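Local atomic coordinates of cysteine desulfurase (Elizabethkingia anophelis NUHP1, PDB entry 5VPR), a protein that probably removes sulfur from L-cysteine to give L-alanine and a persulfide on a sulfur carrier, using pyridoxal 5'-phosphate as its cofactor. Residues A[187-190]-A[191-194]; A[299-302]-A[303-307]; A[400-403]-A[404-408]. All coordinates share one frame; numbering follows the deposited sequence.

Contact 1 (A[187-190]-A[191-194])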
loop_
_atom_site.group_PDB
_atom_site.type_symbol
_atom_site.label_atom_id
_atom_site.label_comp_id
_atom_site.label_asym_id
_atom_site.label_seq_id
_atom_site.Cartn_x
_atom_site.Cartn_y
_atom_site.Cartn_z
ATOM N N ASN A 187 11.128 2.257 4.621
ATOM C CA ASN A 187 12.453 2.249 4.022
ATOM C C ASN A 187 12.924 3.674 3.725
ATOM O O ASN A 187 12.109 4.580 3.534
ATOM C CB ASN A 187 12.452 1.413 2.749
ATOM C CG ASN A 187 12.368 -0.070 3.046
ATOM O OD1 ASN A 187 13.085 -0.569 3.915
ATOM N ND2 ASN A 187 11.468 -0.780 2.355
ATOM N N PRO A 188 14.236 3.909 3.730
ATOM C CA PRO A 188 14.728 5.285 3.554
ATOM C C PRO A 188 14.735 5.702 2.085
ATOM O O PRO A 188 15.787 5.811 1.415
ATOM C CB PRO A 188 16.129 5.206 4.168
ATOM C CG PRO A 188 16.562 3.812 3.869
ATOM C CD PRO A 188 15.327 2.976 4.066
ATOM N N ILE A 189 13.526 5.965 1.577
ATOM C CA ILE A 189 13.325 6.234 0.145
ATOM C C ILE A 189 14.102 7.465 -0.318
ATOM O O ILE A 189 14.657 7.481 -1.429
ATOM C CB ILE A 189 11.824 6.380 -0.148
ATOM C CG1 ILE A 189 11.137 5.030 0.003
ATOM C CG2 ILE A 189 11.590 6.892 -1.559
ATOM C CD1 ILE A 189 11.777 3.955 -0.810
ATOM N N ASP A 190 14.134 8.529 0.495
ATOM C CA ASP A 190 14.773 9.766 0.033
ATOM C C ASP A 190 16.281 9.595 -0.094
ATOM O O ASP A 190 16.901 10.115 -1.033
ATOM C CB ASP A 190 14.454 10.926 0.975
ATOM C CG ASP A 190 13.010 11.376 0.872
ATOM O OD1 ASP A 190 12.322 10.964 -0.092
ATOM O OD2 ASP A 190 12.561 12.139 1.756
ATOM N N GLU A 191 16.884 8.872 0.844
ATOM C CA GLU A 191 18.307 8.568 0.753
ATOM C C GLU A 191 18.600 7.652 -0.431
ATOM O O GLU A 191 19.592 7.846 -1.143
ATOM C CB GLU A 191 18.761 7.921 2.056
ATOM C CG GLU A 191 20.248 7.761 2.193
ATOM C CD GLU A 191 20.588 7.054 3.476
ATOM O OE1 GLU A 191 21.704 6.500 3.588
ATOM O OE2 GLU A 191 19.707 7.037 4.364
ATOM N N ILE A 192 17.740 6.653 -0.661
ATOM C CA ILE A 192 17.932 5.736 -1.787
ATOM C C ILE A 192 17.873 6.491 -3.114
ATOM O O ILE A 192 18.745 6.338 -3.975
ATOM C CB ILE A 192 16.884 4.606 -1.747
ATOM C CG1 ILE A 192 17.093 3.705 -0.527
ATOM C CG2 ILE A 192 16.899 3.801 -3.055
ATOM C CD1 ILE A 192 15.956 2.670 -0.329
ATOM N N ILE A 193 16.835 7.316 -3.299
ATOM C CA ILE A 193 16.672 8.068 -4.540
ATOM C C ILE A 193 17.856 9.002 -4.763
ATOM O O ILE A 193 18.400 9.083 -5.868
ATOM C CB ILE A 193 15.338 8.832 -4.523
ATOM C CG1 ILE A 193 14.170 7.848 -4.670
ATOM C CG2 ILE A 193 15.278 9.841 -5.661
ATOM C CD1 ILE A 193 12.826 8.509 -4.564
ATOM N N ARG A 194 18.290 9.700 -3.709
ATOM C CA ARG A 194 19.473 10.545 -3.819
ATOM C C ARG A 194 20.674 9.742 -4.309
ATOM O O ARG A 194 21.397 10.181 -5.211
ATOM C CB ARG A 194 19.772 11.205 -2.468
ATOM C CG ARG A 194 20.141 12.664 -2.574
ATOM C CD ARG A 194 20.494 13.273 -1.212
ATOM N NE ARG A 194 19.513 12.911 -0.192
ATOM C CZ ARG A 194 19.784 12.141 0.855
ATOM N NH1 ARG A 194 21.016 11.674 1.024
ATOM N NH2 ARG A 194 18.830 11.849 1.736
#
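Ile-189 and Ile-193, one helical turn apart, meet through methyl groups: CG2 of Ile-189 lies 3.6 Å from CD1 of Ile-193. In Ile-193, CG1 stands opposite the carbonyl carbon (chi1 -71°) and the chain then runs on extended, which carries CD1 back along the helix to the branch methyl of Ile-189. Ile-192 reaches back in a similar way over the preceding turn, its CG1 resting 3.1 Å from the carbonyl O of Pro-188 and its CD1 4.4 Å from CG of the proline ring. Branched aliphatic side chains suit this buried face, since they fill it without bringing polar groups that would need partners.

The side chains are carried by the first turn of helix 189-199. Ile-193 N donates to Ile-189 O at 2.9 Å, and Ile-192 N and Arg-194 N bond likewise to Pro-188 O and Asp-190 O. Pro-188 holds the N-cap and centres an inverse gamma turn, whose Ile-189 N to Asn-187 O bond is weak; proline, lacking an N-H, suits a place with no earlier helical carbonyl to receive one. On the more exposed side, the bent chain of Arg-194 lays one guanidinium face over Asp-190 O, a contact and not a hydrogen bond.

Further out, Asn-187 gives its ND2 to Asn-177 O, tying the approach to the helix to the end of strand 171-177. Ile-189 and Ile-192 pack on Val-176, and Ile-193 on Ile-204, as expected where the helix of a beta-alpha-beta crossover, strand 171-177, helix 189-199, strand 203-207, covers the parallel part of its sheet.

Contact 2 (A[299-302]-A[303-307])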
loop_
_atom_site.group_PDB
_atom_site.type_symbol
_atom_site.label_atom_id
_atom_site.label_comp_id
_atom_site.label_asym_id
_atom_site.label_seq_id
_atom_site.Cartn_x
_atom_site.Cartn_y
_atom_site.Cartn_z
ATOM N N PHE A 299 -12.263 10.782 1.536
ATOM C CA PHE A 299 -12.396 10.356 2.929
ATOM C C PHE A 299 -11.136 10.669 3.718
ATOM O O PHE A 299 -11.192 11.220 4.828
ATOM C CB PHE A 299 -12.695 8.857 3.002
ATOM C CG PHE A 299 -12.520 8.288 4.378
ATOM C CD1 PHE A 299 -13.454 8.561 5.372
ATOM C CD2 PHE A 299 -11.416 7.515 4.692
ATOM C CE1 PHE A 299 -13.301 8.055 6.666
ATOM C CE2 PHE A 299 -11.253 7.006 5.980
ATOM C CZ PHE A 299 -12.199 7.281 6.969
ATOM N N MET A 300 -9.983 10.318 3.156
ATOM C CA MET A 300 -8.725 10.604 3.827
ATOM C C MET A 300 -8.516 12.106 3.983
ATOM O O MET A 300 -8.108 12.564 5.058
ATOM C CB MET A 300 -7.573 9.951 3.062
ATOM C CG MET A 300 -7.631 8.431 3.108
ATOM S SD MET A 300 -6.175 7.598 2.457
ATOM C CE MET A 300 -4.870 8.160 3.569
ATOM N N GLU A 301 -8.809 12.897 2.941
ATOM C CA GLU A 301 -8.662 14.348 3.086
ATOM C C GLU A 301 -9.641 14.893 4.121
ATOM O O GLU A 301 -9.317 15.823 4.867
ATOM C CB GLU A 301 -8.848 15.058 1.742
ATOM C CG GLU A 301 -7.938 14.555 0.614
ATOM C CD GLU A 301 -6.587 15.271 0.522
ATOM O OE1 GLU A 301 -6.108 15.812 1.545
ATOM O OE2 GLU A 301 -6.001 15.290 -0.592
ATOM N N LYS A 302 -10.842 14.313 4.197
ATOM C CA LYS A 302 -11.806 14.766 5.196
ATOM C C LYS A 302 -11.309 14.476 6.604
ATOM O O LYS A 302 -11.398 15.330 7.489
ATOM C CB LYS A 302 -13.167 14.107 4.976
ATOM C CG LYS A 302 -14.208 14.542 5.997
ATOM C CD LYS A 302 -15.522 13.796 5.817
ATOM C CE LYS A 302 -15.337 12.309 6.043
ATOM N NZ LYS A 302 -16.636 11.601 6.157
ATOM N N VAL A 303 -10.792 13.269 6.840
ATOM C CA VAL A 303 -10.246 12.962 8.155
ATOM C C VAL A 303 -9.018 13.816 8.434
ATOM O O VAL A 303 -8.870 14.388 9.521
ATOM C CB VAL A 303 -9.925 11.463 8.272
ATOM C CG1 VAL A 303 -9.172 11.201 9.575
ATOM C CG2 VAL A 303 -11.201 10.662 8.243
ATOM N N GLY A 304 -8.117 13.912 7.466
ATOM C CA GLY A 304 -6.879 14.628 7.692
ATOM C C GLY A 304 -5.704 13.678 7.741
ATOM O O GLY A 304 -5.621 12.818 8.625
ATOM N N ARG A 305 -4.788 13.824 6.784
ATOM C CA ARG A 305 -3.707 12.856 6.637
ATOM C C ARG A 305 -2.726 12.930 7.800
ATOM O O ARG A 305 -2.186 11.899 8.229
ATOM C CB ARG A 305 -3.011 13.090 5.300
ATOM C CG ARG A 305 -4.014 13.100 4.137
ATOM C CD ARG A 305 -3.400 13.605 2.841
ATOM N NE ARG A 305 -2.685 12.568 2.091
ATOM C CZ ARG A 305 -2.069 12.806 0.934
ATOM N NH1 ARG A 305 -2.096 14.031 0.422
ATOM N NH2 ARG A 305 -1.429 11.834 0.286
ATOM N N SER A 306 -2.499 14.124 8.342
ATOM C CA SER A 306 -1.692 14.215 9.547
ATOM C C SER A 306 -2.416 13.589 10.735
ATOM O O SER A 306 -1.783 12.954 11.584
ATOM C CB SER A 306 -1.331 15.672 9.834
ATOM O OG SER A 306 -2.496 16.432 10.085
ATOM N N ASN A 307 -3.742 13.745 10.809
ATOM C CA ASN A 307 -4.493 13.108 11.892
ATOM C C ASN A 307 -4.417 11.594 11.800
ATOM O O ASN A 307 -4.344 10.905 12.824
ATOM C CB ASN A 307 -5.951 13.547 11.870
ATOM C CG ASN A 307 -6.113 15.023 12.089
ATOM O OD1 ASN A 307 -6.199 15.797 11.135
ATOM N ND2 ASN A 307 -6.143 15.428 13.346
#
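Val-303 sits one turn after Phe-299, and its side chain can be followed outward from the backbone. CB lies 3.7 Å from the carbonyl O of Phe-299. From there CG2, placed opposite the carbonyl carbon while CG1 stands opposite the backbone N (chi1 172°), passes 3.5 Å from that same Phe-299 O. It ends over one face of the Phe-299 ring in a CH-pi contact, 4.0 Å from the centroid and displaced toward the rim, close to CE1 and CZ, a fit for a compact branched residue. The ring also meets Tyr-235 edge-to-face and Phe-19.

The backbone makes the link between two helices at this point. Helix 287-303 closes with Val-303 N donating to Phe-299 O and Gly-304 N to Met-300 O, the latter at 2.8 Å. Gly-304 then leaves helical geometry with a positive phi of 110°, and serves as N-cap of helix 305-324. Glycine suits the place because a CB at these backbone angles would press against the preceding carbonyl O and clash with Asn-307 OD1.

Glu-301 and Arg-305 run side by side across the junction. OE1 of Glu-301 lies 3.7 Å from Arg-305 CD. OE2 of Glu-301 stays 4.2 Å from Arg-305 NH1, well out of the guanidinium plane, an attraction of charges without a bond. Arg-305 instead gives NH1 to the backbone O of Phe-86 and lays its cation against the Phe-86 ring.

Contact 3 (A[400-403]-A[404-408])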
loop_
_atom_site.group_PDB
_atom_site.type_symbol
_atom_site.label_atom_id
_atom_site.label_comp_id
_atom_site.label_asym_id
_atom_site.label_seq_id
_atom_site.Cartn_x
_atom_site.Cartn_y
_atom_site.Cartn_z
ATOM N N ASP A 400 -6.120 -3.406 23.737
ATOM C CA ASP A 400 -6.209 -4.142 24.999
ATOM C C ASP A 400 -6.865 -5.501 24.793
ATOM O O ASP A 400 -6.450 -6.496 25.398
ATOM C CB ASP A 400 -6.980 -3.334 26.039
ATOM C CG ASP A 400 -6.282 -2.044 26.404
ATOM O OD1 ASP A 400 -5.040 -1.962 26.259
ATOM O OD2 ASP A 400 -6.983 -1.107 26.834
ATOM N N ILE A 401 -7.884 -5.562 23.930
ATOM C CA ILE A 401 -8.520 -6.839 23.617
ATOM C C ILE A 401 -7.521 -7.776 22.955
ATOM O O ILE A 401 -7.485 -8.980 23.245
ATOM C CB ILE A 401 -9.763 -6.606 22.736
ATOM C CG1 ILE A 401 -10.850 -5.890 23.539
ATOM C CG2 ILE A 401 -10.286 -7.918 22.160
ATOM C CD1 ILE A 401 -12.074 -5.572 22.727
ATOM N N LEU A 402 -6.683 -7.234 22.067
ATOM C CA LEU A 402 -5.628 -8.018 21.433
ATOM C C LEU A 402 -4.638 -8.536 22.465
ATOM O O LEU A 402 -4.292 -9.723 22.476
ATOM C CB LEU A 402 -4.902 -7.156 20.388
ATOM C CG LEU A 402 -3.598 -7.735 19.856
ATOM C CD1 LEU A 402 -3.901 -8.959 19.018
ATOM C CD2 LEU A 402 -2.824 -6.714 19.043
ATOM N N THR A 403 -4.161 -7.650 23.338
ATOM C CA THR A 403 -3.143 -8.040 24.306
ATOM C C THR A 403 -3.666 -9.095 25.277
ATOM O O THR A 403 -2.974 -10.081 25.559
ATOM C CB THR A 403 -2.638 -6.804 25.052
ATOM O OG1 THR A 403 -2.062 -5.887 24.106
ATOM C CG2 THR A 403 -1.582 -7.196 26.060
ATOM N N GLU A 404 -4.883 -8.912 25.798
ATOM C CA GLU A 404 -5.452 -9.941 26.666
ATOM C C GLU A 404 -5.681 -11.235 25.902
ATOM O O GLU A 404 -5.527 -12.326 26.468
ATOM C CB GLU A 404 -6.763 -9.458 27.294
ATOM C CG GLU A 404 -6.577 -8.279 28.232
ATOM C CD GLU A 404 -5.536 -8.557 29.316
ATOM O OE1 GLU A 404 -5.797 -9.425 30.181
ATOM O OE2 GLU A 404 -4.455 -7.918 29.290
ATOM N N GLY A 405 -6.033 -11.132 24.616
ATOM C CA GLY A 405 -6.193 -12.328 23.802
ATOM C C GLY A 405 -4.892 -13.083 23.616
ATOM O O GLY A 405 -4.872 -14.318 23.625
ATOM N N VAL A 406 -3.783 -12.354 23.453
ATOM C CA VAL A 406 -2.497 -13.012 23.247
ATOM C C VAL A 406 -2.047 -13.716 24.523
ATOM O O VAL A 406 -1.563 -14.853 24.483
ATOM C CB VAL A 406 -1.454 -11.995 22.741
ATOM C CG1 VAL A 406 -0.053 -12.553 22.882
ATOM C CG2 VAL A 406 -1.736 -11.630 21.282
ATOM N N LYS A 407 -2.200 -13.054 25.675
ATOM C CA LYS A 407 -1.918 -13.705 26.952
ATOM C C LYS A 407 -2.750 -14.971 27.124
ATOM O O LYS A 407 -2.235 -16.008 27.559
ATOM C CB LYS A 407 -2.185 -12.741 28.108
ATOM C CG LYS A 407 -1.292 -11.516 28.102
ATOM C CD LYS A 407 -1.612 -10.564 29.244
ATOM C CE LYS A 407 -0.819 -9.263 29.101
ATOM N NZ LYS A 407 -0.836 -8.463 30.358
ATOM N N LYS A 408 -4.041 -14.907 26.784
ATOM C CA LYS A 408 -4.898 -16.082 26.941
ATOM C C LYS A 408 -4.449 -17.209 26.021
ATOM O O LYS A 408 -4.423 -18.377 26.429
ATOM C CB LYS A 408 -6.360 -15.706 26.680
ATOM C CG LYS A 408 -7.326 -16.873 26.622
ATOM C CD LYS A 408 -8.771 -16.392 26.504
ATOM C CE LYS A 408 -9.735 -17.571 26.345
ATOM N NZ LYS A 408 -11.183 -17.194 26.362
#
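Leu-402 and Val-406 form the apolar side of this helical turn, with CD1 of Leu-402 4.1 Å from CG2 of Val-406. The two side chains run alongside each other in the same direction, and CG2 of Val-406 also rests 3.4 Å from Leu-402 O. A second aliphatic touch joins CG2 of Thr-403 to CE of Lys-407 at 3.8 Å. That methyl takes the position opposite the backbone N, which leaves OG1 beside the N (chi1 -60°) and in place to hydrogen-bond to the carbonyl O of Ile-399 in the preceding turn; threonine suits a buried helical site because its hydroxyl can be satisfied by the helix itself.

The backbone bonds are those of a regular alpha helix. Glu-404 N donates to Asp-400 O at 2.9 Å and Lys-407 N to Thr-403 O at 3.1 Å, both nearly straight at the hydrogen. Gly-405 N to Ile-401 O and Val-406 N to Leu-402 O are more bent.

Among charged groups, the extended chain of Lys-407 brings NZ to 3.8 Å from OE2 of Glu-404, a long salt bridge on a more exposed flank that suits charged chains.

Helix 396-413 packs between helix 305-324 and strand 364-365. Asp-400 OD1 bonds to Tyr-318 OH and Thr-403 packs on Leu-323, both of that helix, while Ile-401 and Leu-402 lean on Ile-364 of the strand and Val-406 on Ile-326 in a loop.

The three contacts follow one another along the chain without touching. Contact 1 lies on a helix packed on the seven-stranded sheet, while contacts 2 and 3 are bridged by helix 305-324, which starts in contact 2 and packs against the helix of contact 3. Centre to centre, contact 1 lies about 25 Å from contact 2 and about 37 Å from contact 3; contacts 2 and 3 are about 30 Å apart, with nearest atoms about 18 Å apart. The pyridoxal phosphate is covalently held by Lys-233, close in sequence to Tyr-235, whose ring meets Phe-299 of contact 2.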